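Local coordinates for glycerol dehydratase (Clostridium butyricum, PDB 1R9D), which probably dehydrates glycerol without coenzyme B12, as a lyase of the pyruvate formate lyase-like glycyl radical enzymes, at residues A[477-489]-A[558-570]. Numbering follows the deposited sequence.
Sequences NFEEMKSFDEFMK and DSLVAVKKIVFDE
The ring of F568 lies with one face against the backbone of S483 and F484, the carbonyl carbon of S483 sitting 3.5 Å above the ring plane toward the rim; V567 CG1, from its own helix, covers the opposite face, and the M481 carbonyl meets the edge. K564 CB stands over the centre of the F484 ring in a CH-pi contact, 3.6 Å from the centroid, while V563 CG1 and F568 CD1 lie at that ring's edge. F484 is a knob among L560, V563, K564 and F568, its ring swung there by a chi1 of -176° that sets CG opposite the backbone N. The F487 ring takes V563 CG1 over its centre and L560 CD2 at its edge, F487 CE2 to L560 CD2 3.6 Å; M488 SD touches the same methyl. F478 CE2 meets F568 CZ at 3.9 Å, and F478 also touches I461 and P575. The axes of 484-489 and 558-569 run roughly antiparallel, at 148°. K564 NZ closes a salt bridge to D569 OD2, received on that oxygen's syn lone pair. The two segments are therefore joined by aromatic and aliphatic contact, while this salt bridge and the S483–E486 capping box each stay within one segment.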
loop_
_atom_site.group_PDB
_atom_site.type_symbol
_atom_site.label_atom_id
_atom_site.label_comp_id
_atom_site.label_asym_id
_atom_site.label_seq_id
_atom_site.Cartn_x
_atom_site.Cartn_y
_atom_site.Cartn_z
ATOM N N ASN A 477 -13.189 25.700 35.263
ATOM C CA ASN A 477 -12.613 27.038 35.373
ATOM C C ASN A 477 -11.722 27.099 36.609
ATOM O O ASN A 477 -12.146 26.737 37.708
ATOM C CB ASN A 477 -13.716 28.092 35.495
ATOM C CG ASN A 477 -14.605 28.152 34.269
ATOM O OD1 ASN A 477 -14.131 28.394 33.157
ATOM N ND2 ASN A 477 -15.903 27.935 34.464
ATOM N N PHE A 478 -10.489 27.555 36.422
ATOM C CA PHE A 478 -9.529 27.659 37.515
ATOM C C PHE A 478 -10.071 28.509 38.670
ATOM O O PHE A 478 -9.838 28.200 39.838
ATOM C CB PHE A 478 -8.224 28.274 37.001
ATOM C CG PHE A 478 -7.130 28.324 38.027
ATOM C CD1 PHE A 478 -6.282 29.422 38.098
ATOM C CD2 PHE A 478 -6.933 27.266 38.910
ATOM C CE1 PHE A 478 -5.252 29.469 39.036
ATOM C CE2 PHE A 478 -5.905 27.301 39.851
ATOM C CZ PHE A 478 -5.063 28.405 39.914
ATOM N N GLU A 479 -10.791 29.577 38.334
ATOM C CA GLU A 479 -11.357 30.478 39.340
ATOM C C GLU A 479 -12.314 29.786 40.297
ATOM O O GLU A 479 -12.494 30.228 41.431
ATOM C CB GLU A 479 -12.099 31.643 38.670
ATOM C CG GLU A 479 -11.245 32.495 37.749
ATOM C CD GLU A 479 -11.281 32.024 36.307
ATOM O OE1 GLU A 479 -11.078 30.813 36.061
ATOM O OE2 GLU A 479 -11.505 32.873 35.418
ATOM N N GLU A 480 -12.924 28.697 39.843
ATOM C CA GLU A 480 -13.884 27.964 40.656
ATOM C C GLU A 480 -13.306 26.791 41.438
ATOM O O GLU A 480 -14.023 26.144 42.205
ATOM C CB GLU A 480 -15.020 27.455 39.768
ATOM C CG GLU A 480 -15.844 28.553 39.124
ATOM C CD GLU A 480 -16.738 28.029 38.020
ATOM O OE1 GLU A 480 -17.396 26.987 38.231
ATOM O OE2 GLU A 480 -16.786 28.662 36.943
ATOM N N MET A 481 -12.020 26.509 41.249
ATOM C CA MET A 481 -11.388 25.398 41.950
ATOM C C MET A 481 -11.150 25.692 43.423
ATOM O O MET A 481 -10.688 26.773 43.787
ATOM C CB MET A 481 -10.060 25.040 41.286
ATOM C CG MET A 481 -10.211 24.461 39.900
ATOM S SD MET A 481 -8.624 24.001 39.194
ATOM C CE MET A 481 -9.162 23.390 37.592
ATOM N N LYS A 482 -11.457 24.714 44.269
ATOM C CA LYS A 482 -11.280 24.869 45.707
ATOM C C LYS A 482 -10.199 23.951 46.265
ATOM O O LYS A 482 -9.827 24.067 47.432
ATOM C CB LYS A 482 -12.602 24.599 46.424
ATOM C CG LYS A 482 -13.729 25.530 46.002
ATOM C CD LYS A 482 -15.037 25.165 46.693
ATOM C CE LYS A 482 -16.185 26.041 46.208
ATOM N NZ LYS A 482 -17.490 25.612 46.793
ATOM N N SER A 483 -9.689 23.044 45.434
ATOM C CA SER A 483 -8.652 22.116 45.879
ATOM C C SER A 483 -7.605 21.853 44.803
ATOM O O SER A 483 -7.877 21.973 43.609
ATOM C CB SER A 483 -9.275 20.782 46.285
ATOM O OG SER A 483 -9.741 20.086 45.141
ATOM N N PHE A 484 -6.411 21.476 45.242
ATOM C CA PHE A 484 -5.322 21.181 44.325
ATOM C C PHE A 484 -5.653 19.906 43.549
ATOM O O PHE A 484 -5.178 19.705 42.431
ATOM C CB PHE A 484 -4.018 21.006 45.104
ATOM C CG PHE A 484 -2.819 20.781 44.233
ATOM C CD1 PHE A 484 -2.422 21.744 43.314
ATOM C CD2 PHE A 484 -2.086 19.605 44.331
ATOM C CE1 PHE A 484 -1.309 21.540 42.500
ATOM C CE2 PHE A 484 -0.969 19.389 43.522
ATOM C CZ PHE A 484 -0.582 20.362 42.604
ATOM N N ASP A 485 -6.481 19.052 44.145
ATOM C CA ASP A 485 -6.885 17.806 43.503
ATOM C C ASP A 485 -7.658 18.099 42.223
ATOM O O ASP A 485 -7.521 17.386 41.226
ATOM C CB ASP A 485 -7.758 16.980 44.447
ATOM C CG ASP A 485 -7.082 16.705 45.773
ATOM O OD1 ASP A 485 -6.813 17.673 46.525
ATOM O OD2 ASP A 485 -6.816 15.520 46.066
ATOM N N GLU A 486 -8.476 19.148 42.256
ATOM C CA GLU A 486 -9.261 19.539 41.088
ATOM C C GLU A 486 -8.323 20.062 40.011
ATOM O O GLU A 486 -8.586 19.921 38.816
ATOM C CB GLU A 486 -10.262 20.639 41.447
ATOM C CG GLU A 486 -11.347 20.233 42.430
ATOM C CD GLU A 486 -12.289 21.385 42.738
ATOM O OE1 GLU A 486 -11.798 22.448 43.176
ATOM O OE2 GLU A 486 -13.515 21.233 42.543
ATOM N N PHE A 487 -7.230 20.679 40.448
ATOM C CA PHE A 487 -6.244 21.223 39.527
ATOM C C PHE A 487 -5.533 20.088 38.794
ATOM O O PHE A 487 -5.407 20.110 37.572
ATOM C CB PHE A 487 -5.213 22.059 40.283
ATOM C CG PHE A 487 -4.256 22.780 39.384
ATOM C CD1 PHE A 487 -4.630 23.965 38.757
ATOM C CD2 PHE A 487 -2.994 22.257 39.129
ATOM C CE1 PHE A 487 -3.762 24.619 37.887
ATOM C CE2 PHE A 487 -2.116 22.905 38.258
ATOM C CZ PHE A 487 -2.502 24.088 37.635
ATOM N N MET A 488 -5.070 19.097 39.548
ATOM C CA MET A 488 -4.376 17.960 38.957
ATOM C C MET A 488 -5.274 17.173 38.009
ATOM O O MET A 488 -4.789 16.566 37.055
ATOM C CB MET A 488 -3.835 17.032 40.049
ATOM C CG MET A 488 -2.648 17.603 40.819
ATOM S SD MET A 488 -1.273 18.102 39.743
ATOM C CE MET A 488 -0.618 16.490 39.243
ATOM N N LYS A 489 -6.578 17.177 38.271
ATOM C CA LYS A 489 -7.516 16.463 37.408
ATOM C C LYS A 489 -7.643 17.176 36.071
ATOM O O LYS A 489 -7.730 16.535 35.021
ATOM C CB LYS A 489 -8.890 16.354 38.070
ATOM C CG LYS A 489 -8.899 15.442 39.273
ATOM C CD LYS A 489 -10.299 15.228 39.820
ATOM C CE LYS A 489 -10.273 14.268 41.003
ATOM N NZ LYS A 489 -11.627 14.088 41.600
ATOM N N ASP A 558 8.065 22.867 39.757
ATOM C CA ASP A 558 8.082 24.156 40.441
ATOM C C ASP A 558 6.733 24.872 40.316
ATOM O O ASP A 558 6.279 25.521 41.259
ATOM C CB ASP A 558 9.215 25.037 39.888
ATOM C CG ASP A 558 10.602 24.437 40.130
ATOM O OD1 ASP A 558 10.753 23.633 41.077
ATOM O OD2 ASP A 558 11.551 24.774 39.385
ATOM N N SER A 559 6.086 24.751 39.157
ATOM C CA SER A 559 4.787 25.389 38.962
ATOM C C SER A 559 3.704 24.698 39.789
ATOM O O SER A 559 2.870 25.356 40.407
ATOM C CB SER A 559 4.372 25.362 37.486
ATOM O OG SER A 559 5.239 26.150 36.685
ATOM N N LEU A 560 3.709 23.369 39.798
ATOM C CA LEU A 560 2.703 22.632 40.556
ATOM C C LEU A 560 2.805 22.877 42.060
ATOM O O LEU A 560 1.789 23.069 42.725
ATOM C CB LEU A 560 2.798 21.129 40.264
ATOM C CG LEU A 560 2.359 20.699 38.859
ATOM C CD1 LEU A 560 2.523 19.186 38.697
ATOM C CD2 LEU A 560 0.917 21.098 38.633
ATOM N N VAL A 561 4.019 22.881 42.602
ATOM C CA VAL A 561 4.161 23.105 44.036
ATOM C C VAL A 561 3.792 24.538 44.411
ATOM O O VAL A 561 3.306 24.792 45.518
ATOM C CB VAL A 561 5.595 22.780 44.548
ATOM C CG1 VAL A 561 6.562 23.908 44.212
ATOM C CG2 VAL A 561 5.550 22.528 46.063
ATOM N N ALA A 562 4.009 25.473 43.490
ATOM C CA ALA A 562 3.672 26.868 43.755
ATOM C C ALA A 562 2.154 27.018 43.822
ATOM O O ALA A 562 1.624 27.689 44.709
ATOM C CB ALA A 562 4.246 27.770 42.670
ATOM N N VAL A 563 1.454 26.385 42.885
ATOM C CA VAL A 563 -0.002 26.445 42.854
ATOM C C VAL A 563 -0.580 25.818 44.123
ATOM O O VAL A 563 -1.446 26.400 44.779
ATOM C CB VAL A 563 -0.564 25.707 41.605
ATOM C CG1 VAL A 563 -2.068 25.526 41.723
ATOM C CG2 VAL A 563 -0.238 26.498 40.353
ATOM N N LYS A 564 -0.081 24.637 44.473
ATOM C CA LYS A 564 -0.548 23.925 45.656
ATOM C C LYS A 564 -0.318 24.677 46.966
ATOM O O LYS A 564 -1.211 24.742 47.809
ATOM C CB LYS A 564 0.128 22.554 45.749
ATOM C CG LYS A 564 -0.256 21.770 46.998
ATOM C CD LYS A 564 0.517 20.464 47.104
ATOM C CE LYS A 564 0.251 19.775 48.434
ATOM N NZ LYS A 564 0.787 20.564 49.590
ATOM N N LYS A 565 0.877 25.239 47.129
ATOM C CA LYS A 565 1.235 25.962 48.351
ATOM C C LYS A 565 0.704 27.384 48.465
ATOM O O LYS A 565 0.029 27.730 49.437
ATOM C CB LYS A 565 2.755 26.018 48.510
ATOM C CG LYS A 565 3.419 24.688 48.807
ATOM C CD LYS A 565 4.922 24.874 48.992
ATOM C CE LYS A 565 5.244 25.800 50.165
ATOM N NZ LYS A 565 4.993 25.155 51.490
ATOM N N ILE A 566 1.034 28.211 47.481
ATOM C CA ILE A 566 0.630 29.610 47.486
ATOM C C ILE A 566 -0.865 29.844 47.308
ATOM O O ILE A 566 -1.429 30.754 47.913
ATOM C CB ILE A 566 1.387 30.405 46.396
ATOM C CG1 ILE A 566 2.899 30.215 46.562
ATOM C CG2 ILE A 566 1.037 31.884 46.486
ATOM C CD1 ILE A 566 3.433 30.639 47.916
ATOM N N VAL A 567 -1.515 29.023 46.490
ATOM C CA VAL A 567 -2.939 29.194 46.242
ATOM C C VAL A 567 -3.873 28.353 47.108
ATOM O O VAL A 567 -4.723 28.895 47.813
ATOM C CB VAL A 567 -3.281 28.919 44.760
ATOM C CG1 VAL A 567 -4.770 29.108 44.524
ATOM C CG2 VAL A 567 -2.489 29.855 43.861
ATOM N N PHE A 568 -3.722 27.032 47.070
ATOM C CA PHE A 568 -4.617 26.175 47.836
ATOM C C PHE A 568 -4.289 25.903 49.299
ATOM O O PHE A 568 -5.201 25.750 50.107
ATOM C CB PHE A 568 -4.820 24.844 47.102
ATOM C CG PHE A 568 -5.447 24.999 45.745
ATOM C CD1 PHE A 568 -4.671 24.938 44.593
ATOM C CD2 PHE A 568 -6.811 25.247 45.623
ATOM C CE1 PHE A 568 -5.245 25.123 43.334
ATOM C CE2 PHE A 568 -7.394 25.434 44.372
ATOM C CZ PHE A 568 -6.608 25.373 43.224
ATOM N N ASP A 569 -3.013 25.839 49.659
ATOM C CA ASP A 569 -2.667 25.566 51.051
ATOM C C ASP A 569 -2.632 26.811 51.930
ATOM O O ASP A 569 -3.253 26.842 52.992
ATOM C CB ASP A 569 -1.310 24.858 51.162
ATOM C CG ASP A 569 -1.321 23.458 50.574
ATOM O OD1 ASP A 569 -2.386 22.804 50.594
ATOM O OD2 ASP A 569 -0.250 23.008 50.112
ATOM N N GLU A 570 -1.910 27.834 51.486
ATOM C CA GLU A 570 -1.766 29.059 52.266
ATOM C C GLU A 570 -2.754 30.161 51.904
ATOM O O GLU A 570 -2.891 31.140 52.639
ATOM C CB GLU A 570 -0.338 29.587 52.129
ATOM C CG GLU A 570 0.720 28.514 52.325
ATOM C CD GLU A 570 2.135 29.053 52.233
ATOM O OE1 GLU A 570 2.394 29.915 51.364
ATOM O OE2 GLU A 570 2.992 28.600 53.021
#